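Local structure of amino acid ABC transporter, periplasmic amino acid-binding protein (Brucella ovis, 4Z9N) at residues D[235-249]-D[283-295]. The protein probably serves as the periplasmic solute-binding component of an amino acid ABC transporter and holds glutathione in its ligand pocket. Residues are numbered along the deposited sequence; the frame is centred on the assembly and turned at random.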
loop_
_atom_site.group_PDB
_atom_site.type_symbol
_atom_site.label_atom_id
_atom_site.label_comp_id
_atom_site.label_asym_id
_atom_site.label_seq_id
_atom_site.Cartn_x
_atom_site.Cartn_y
_atom_site.Cartn_z
ATOM N N LEU D 235 -13.693 0.592 2.898
ATOM C CA LEU D 235 -14.335 0.710 1.588
ATOM C C LEU D 235 -13.921 -0.441 0.667
ATOM O O LEU D 235 -14.752 -0.999 -0.065
ATOM C CB LEU D 235 -13.992 2.050 0.930
ATOM C CG LEU D 235 -14.649 3.281 1.568
ATOM C CD1 LEU D 235 -14.034 4.560 1.018
ATOM C CD2 LEU D 235 -16.159 3.257 1.336
ATOM N N LEU D 236 -12.628 -0.768 0.686
ATOM C CA LEU D 236 -12.106 -1.866 -0.131
ATOM C C LEU D 236 -12.648 -3.228 0.321
ATOM O O LEU D 236 -13.109 -4.020 -0.504
ATOM C CB LEU D 236 -10.581 -1.881 -0.098
ATOM C CG LEU D 236 -9.900 -0.695 -0.811
ATOM C CD1 LEU D 236 -8.363 -0.779 -0.719
ATOM C CD2 LEU D 236 -10.347 -0.584 -2.286
ATOM N N ASN D 237 -12.569 -3.508 1.624
ATOM C CA ASN D 237 -13.052 -4.791 2.139
ATOM C C ASN D 237 -14.538 -4.989 1.834
ATOM O O ASN D 237 -14.948 -6.088 1.444
ATOM C CB ASN D 237 -12.797 -4.915 3.652
ATOM C CG ASN D 237 -11.416 -5.470 3.974
ATOM O OD1 ASN D 237 -11.192 -6.680 3.926
ATOM N ND2 ASN D 237 -10.478 -4.582 4.297
ATOM N N ALA D 238 -15.328 -3.932 2.003
ATOM C CA ALA D 238 -16.764 -4.017 1.754
ATOM C C ALA D 238 -17.033 -4.398 0.305
ATOM O O ALA D 238 -17.868 -5.267 0.034
ATOM C CB ALA D 238 -17.456 -2.706 2.096
ATOM N N GLU D 239 -16.311 -3.790 -0.630
ATOM C CA GLU D 239 -16.531 -4.163 -2.025
ATOM C C GLU D 239 -16.148 -5.627 -2.231
ATOM O O GLU D 239 -16.902 -6.391 -2.843
ATOM C CB GLU D 239 -15.755 -3.281 -3.010
ATOM C CG GLU D 239 -16.136 -3.636 -4.453
ATOM C CD GLU D 239 -15.289 -2.981 -5.522
ATOM O OE1 GLU D 239 -14.209 -2.423 -5.209
ATOM O OE2 GLU D 239 -15.731 -3.020 -6.696
ATOM N N GLU D 240 -14.996 -6.028 -1.700
ATOM C CA GLU D 240 -14.543 -7.417 -1.839
ATOM C C GLU D 240 -15.581 -8.420 -1.304
ATOM O O GLU D 240 -15.750 -9.524 -1.855
ATOM C CB GLU D 240 -13.198 -7.626 -1.122
ATOM C CG GLU D 240 -12.601 -9.015 -1.393
ATOM C CD GLU D 240 -11.342 -9.303 -0.582
ATOM O OE1 GLU D 240 -10.628 -8.345 -0.227
ATOM O OE2 GLU D 240 -11.089 -10.496 -0.293
ATOM N N TYR D 241 -16.298 -8.031 -0.250
ATOM C CA TYR D 241 -17.265 -8.925 0.373
ATOM C C TYR D 241 -18.696 -8.716 -0.147
ATOM O O TYR D 241 -19.629 -9.316 0.367
ATOM C CB TYR D 241 -17.248 -8.766 1.899
ATOM C CG TYR D 241 -15.920 -9.051 2.588
ATOM C CD1 TYR D 241 -14.928 -9.801 1.976
ATOM C CD2 TYR D 241 -15.673 -8.574 3.870
ATOM C CE1 TYR D 241 -13.722 -10.066 2.628
ATOM C CE2 TYR D 241 -14.478 -8.835 4.523
ATOM C CZ TYR D 241 -13.504 -9.580 3.898
ATOM O OH TYR D 241 -12.311 -9.833 4.553
ATOM N N GLY D 242 -18.861 -7.896 -1.179
ATOM C CA GLY D 242 -20.168 -7.689 -1.787
ATOM C C GLY D 242 -21.150 -6.915 -0.918
ATOM O O GLY D 242 -22.374 -7.090 -1.034
ATOM N N ILE D 243 -20.608 -6.059 -0.048
ATOM C CA ILE D 243 -21.414 -5.218 0.825
ATOM C C ILE D 243 -21.587 -3.862 0.170
ATOM O O ILE D 243 -20.601 -3.175 -0.137
ATOM C CB ILE D 243 -20.787 -5.068 2.225
ATOM C CG1 ILE D 243 -20.587 -6.436 2.859
ATOM C CG2 ILE D 243 -21.703 -4.216 3.127
ATOM C CD1 ILE D 243 -19.606 -6.417 4.001
ATOM N N THR D 244 -22.840 -3.483 -0.036
ATOM C CA THR D 244 -23.175 -2.275 -0.775
ATOM C C THR D 244 -24.033 -1.346 0.072
ATOM O O THR D 244 -24.541 -1.736 1.127
ATOM C CB THR D 244 -23.928 -2.611 -2.078
ATOM O OG1 THR D 244 -25.192 -3.205 -1.759
ATOM C CG2 THR D 244 -23.124 -3.589 -2.926
ATOM N N GLN D 245 -24.207 -0.119 -0.400
ATOM C CA GLN D 245 -25.074 0.842 0.275
ATOM C C GLN D 245 -26.475 0.269 0.460
ATOM O O GLN D 245 -27.105 0.457 1.505
ATOM C CB GLN D 245 -25.137 2.142 -0.522
ATOM C CG GLN D 245 -25.873 3.283 0.161
ATOM C CD GLN D 245 -25.762 4.579 -0.622
ATOM O OE1 GLN D 245 -25.916 4.588 -1.845
ATOM N NE2 GLN D 245 -25.485 5.680 0.075
ATOM N N ALA D 246 -26.950 -0.445 -0.555
ATOM C CA ALA D 246 -28.316 -0.959 -0.551
ATOM C C ALA D 246 -28.497 -2.173 0.355
ATOM O O ALA D 246 -29.587 -2.390 0.893
ATOM C CB ALA D 246 -28.747 -1.299 -1.970
ATOM N N ASN D 247 -27.448 -2.971 0.539
ATOM C CA ASN D 247 -27.656 -4.228 1.261
ATOM C C ASN D 247 -26.973 -4.303 2.621
ATOM O O ASN D 247 -27.111 -5.301 3.318
ATOM C CB ASN D 247 -27.222 -5.424 0.396
ATOM C CG ASN D 247 -25.700 -5.567 0.249
ATOM O OD1 ASN D 247 -24.905 -4.949 0.967
ATOM N ND2 ASN D 247 -25.295 -6.418 -0.694
ATOM N N VAL D 248 -26.230 -3.264 2.995
ATOM C CA VAL D 248 -25.428 -3.346 4.217
ATOM C C VAL D 248 -26.280 -3.590 5.476
ATOM O O VAL D 248 -25.843 -4.276 6.401
ATOM C CB VAL D 248 -24.552 -2.089 4.384
ATOM C CG1 VAL D 248 -25.403 -0.839 4.524
ATOM C CG2 VAL D 248 -23.615 -2.258 5.570
ATOM N N GLU D 249 -27.493 -3.052 5.523
ATOM C CA GLU D 249 -28.315 -3.273 6.707
ATOM C C GLU D 249 -28.667 -4.750 6.804
ATOM O O GLU D 249 -28.680 -5.312 7.892
ATOM C CB GLU D 249 -29.578 -2.411 6.686
ATOM C CG GLU D 249 -30.450 -2.552 7.942
ATOM C CD GLU D 249 -29.801 -1.986 9.199
ATOM O OE1 GLU D 249 -28.861 -1.173 9.075
ATOM O OE2 GLU D 249 -30.250 -2.347 10.308
ATOM N N VAL D 283 -20.650 0.120 8.868
ATOM C CA VAL D 283 -22.042 0.272 8.434
ATOM C C VAL D 283 -22.316 1.753 8.157
ATOM O O VAL D 283 -22.952 2.097 7.159
ATOM C CB VAL D 283 -23.049 -0.292 9.465
ATOM C CG1 VAL D 283 -24.480 -0.191 8.921
ATOM C CG2 VAL D 283 -22.714 -1.738 9.816
ATOM N N LYS D 284 -21.805 2.629 9.019
ATOM C CA LYS D 284 -21.965 4.065 8.801
ATOM C C LYS D 284 -21.325 4.518 7.494
ATOM O O LYS D 284 -21.933 5.309 6.762
ATOM C CB LYS D 284 -21.379 4.878 9.958
ATOM C CG LYS D 284 -22.020 4.635 11.306
ATOM C CD LYS D 284 -21.381 5.548 12.356
ATOM C CE LYS D 284 -22.002 5.368 13.735
ATOM N NZ LYS D 284 -23.474 5.176 13.674
ATOM N N ILE D 285 -20.112 4.028 7.204
ATOM C CA ILE D 285 -19.434 4.375 5.961
ATOM C C ILE D 285 -20.265 3.928 4.754
ATOM O O ILE D 285 -20.565 4.725 3.863
ATOM C CB ILE D 285 -17.997 3.776 5.873
ATOM C CG1 ILE D 285 -17.081 4.325 6.981
ATOM C CG2 ILE D 285 -17.423 4.058 4.520
ATOM C CD1 ILE D 285 -15.712 3.617 7.085
ATOM N N ILE D 286 -20.618 2.649 4.708
ATOM C CA ILE D 286 -21.283 2.108 3.532
ATOM C C ILE D 286 -22.685 2.721 3.334
ATOM O O ILE D 286 -23.109 2.987 2.203
ATOM C CB ILE D 286 -21.348 0.571 3.620
ATOM C CG1 ILE D 286 -19.938 -0.003 3.757
ATOM C CG2 ILE D 286 -21.988 -0.002 2.381
ATOM C CD1 ILE D 286 -18.996 0.367 2.594
ATOM N N LYS D 287 -23.399 2.962 4.426
ATOM C CA LYS D 287 -24.672 3.670 4.331
ATOM C C LYS D 287 -24.490 5.073 3.757
ATOM O O LYS D 287 -25.319 5.549 2.973
ATOM C CB LYS D 287 -25.342 3.750 5.702
ATOM C CG LYS D 287 -25.857 2.408 6.196
ATOM C CD LYS D 287 -27.129 2.551 6.978
ATOM C CE LYS D 287 -27.640 1.179 7.414
ATOM N NZ LYS D 287 -28.470 1.239 8.655
ATOM N N GLY D 288 -23.394 5.722 4.143
ATOM C CA GLY D 288 -23.141 7.090 3.733
ATOM C C GLY D 288 -22.746 7.265 2.277
ATOM O O GLY D 288 -23.206 8.198 1.615
ATOM N N VAL D 289 -21.893 6.376 1.769
ATOM C CA VAL D 289 -21.303 6.572 0.442
ATOM C C VAL D 289 -21.234 5.284 -0.394
ATOM O O VAL D 289 -20.859 5.332 -1.565
ATOM C CB VAL D 289 -19.887 7.189 0.560
ATOM C CG1 VAL D 289 -19.951 8.617 1.163
ATOM C CG2 VAL D 289 -18.977 6.282 1.376
ATOM N N GLY D 290 -21.598 4.147 0.190
ATOM C CA GLY D 290 -21.461 2.868 -0.492
ATOM C C GLY D 290 -20.024 2.367 -0.457
ATOM O O GLY D 290 -19.171 2.988 0.180
ATOM N N ASN D 291 -19.734 1.255 -1.136
ATOM C CA ASN D 291 -18.366 0.716 -1.089
ATOM C C ASN D 291 -17.458 1.366 -2.145
ATOM O O ASN D 291 -17.899 2.227 -2.917
ATOM C CB ASN D 291 -18.363 -0.827 -1.233
ATOM C CG ASN D 291 -18.792 -1.319 -2.623
ATOM O OD1 ASN D 291 -18.373 -0.798 -3.660
ATOM N ND2 ASN D 291 -19.609 -2.372 -2.637
ATOM N N TYR D 292 -16.197 0.942 -2.183
ATOM C CA TYR D 292 -15.219 1.528 -3.104
ATOM C C TYR D 292 -15.697 1.494 -4.561
ATOM O O TYR D 292 -15.557 2.467 -5.291
ATOM C CB TYR D 292 -13.878 0.797 -3.005
ATOM C CG TYR D 292 -12.826 1.388 -3.911
ATOM C CD1 TYR D 292 -12.040 2.458 -3.490
ATOM C CD2 TYR D 292 -12.612 0.883 -5.186
ATOM C CE1 TYR D 292 -11.070 3.005 -4.314
ATOM C CE2 TYR D 292 -11.645 1.438 -6.026
ATOM C CZ TYR D 292 -10.881 2.490 -5.580
ATOM O OH TYR D 292 -9.920 3.018 -6.422
ATOM N N GLY D 293 -16.244 0.352 -4.980
ATOM C CA GLY D 293 -16.673 0.194 -6.359
ATOM C C GLY D 293 -17.826 1.113 -6.687
ATOM O O GLY D 293 -17.938 1.633 -7.803
ATOM N N GLU D 294 -18.707 1.303 -5.707
ATOM C CA GLU D 294 -19.835 2.192 -5.897
ATOM C C GLU D 294 -19.382 3.645 -6.036
ATOM O O GLU D 294 -19.939 4.385 -6.851
ATOM C CB GLU D 294 -20.828 2.043 -4.753
ATOM C CG GLU D 294 -21.442 0.646 -4.655
ATOM C CD GLU D 294 -22.556 0.605 -3.647
ATOM O OE1 GLU D 294 -23.730 0.846 -4.041
ATOM O OE2 GLU D 294 -22.266 0.345 -2.461
ATOM N N ILE D 295 -18.369 4.040 -5.264
ATOM C CA ILE D 295 -17.805 5.381 -5.364
ATOM C C ILE D 295 -17.153 5.553 -6.727
ATOM O O ILE D 295 -17.321 6.586 -7.378
ATOM C CB ILE D 295 -16.790 5.651 -4.229
ATOM C CG1 ILE D 295 -17.496 5.656 -2.870
ATOM C CG2 ILE D 295 -16.056 6.969 -4.449
ATOM C CD1 ILE D 295 -16.519 5.677 -1.695
HETATM O O HOH W 1 -24.556 3.542 -3.923
HETATM O O HOH W 2 -26.195 0.078 -3.367
#
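N291 and E294 grip the loop that follows helix 222-240. N291 is the N-cap of helix 292-299, and its amide works in two directions. ND2 donates almost straight to I243 O (2.8 Å), with the acceptor in the amide plane but the donor above the plane of the carbonyl. OD1 turns back to accept from E294 N, and weakly from G293 N. With chi1 at 68°, CG stands between the backbone N and the carbonyl carbon, which keeps OD1 over the helix start. E294 completes the capping box. Its OE2 takes N291 N on the anti side and Q245 N (2.9 Å) with the syn lone pair. OE1 accepts from two waters, which lead on to Q245 OE1 and A246 N.

Q245 is extended, CG anti to its backbone N (chi1 -173°), and its NE2 donates to K287 O (2.9 Å) through a straight N-H, from above the carbonyl plane. L235 is a knob among I285, V289, Y292 and I295; its CD2 lies 3.5 Å from I285 CG2, and the two side chains cross at about a right angle. A238 CB presses tightly on I286 CD1 (3.5 Å). L236 CD2 sits over one face of the Y292 ring, 3.8 Å from its centroid, a CH-pi contact. The hydroxyl of Y292 bonds to N107 O. E239 lays its chain across N291, while its carboxylate pairs with R310. At the exposed side E249 OE1 and K287 NZ form a salt bridge whose modelled length is doubtfully short.

The helix 281-289 to 292-299 turn is thus packed against the last turns of helix 222-240 and the loop that follows its Schellman motif, outside the glutathione pocket. One capping box both starts a helix and holds a neighbouring loop. Two N-H donors on OE2 and two waters on OE1 would probably favour a charged E294.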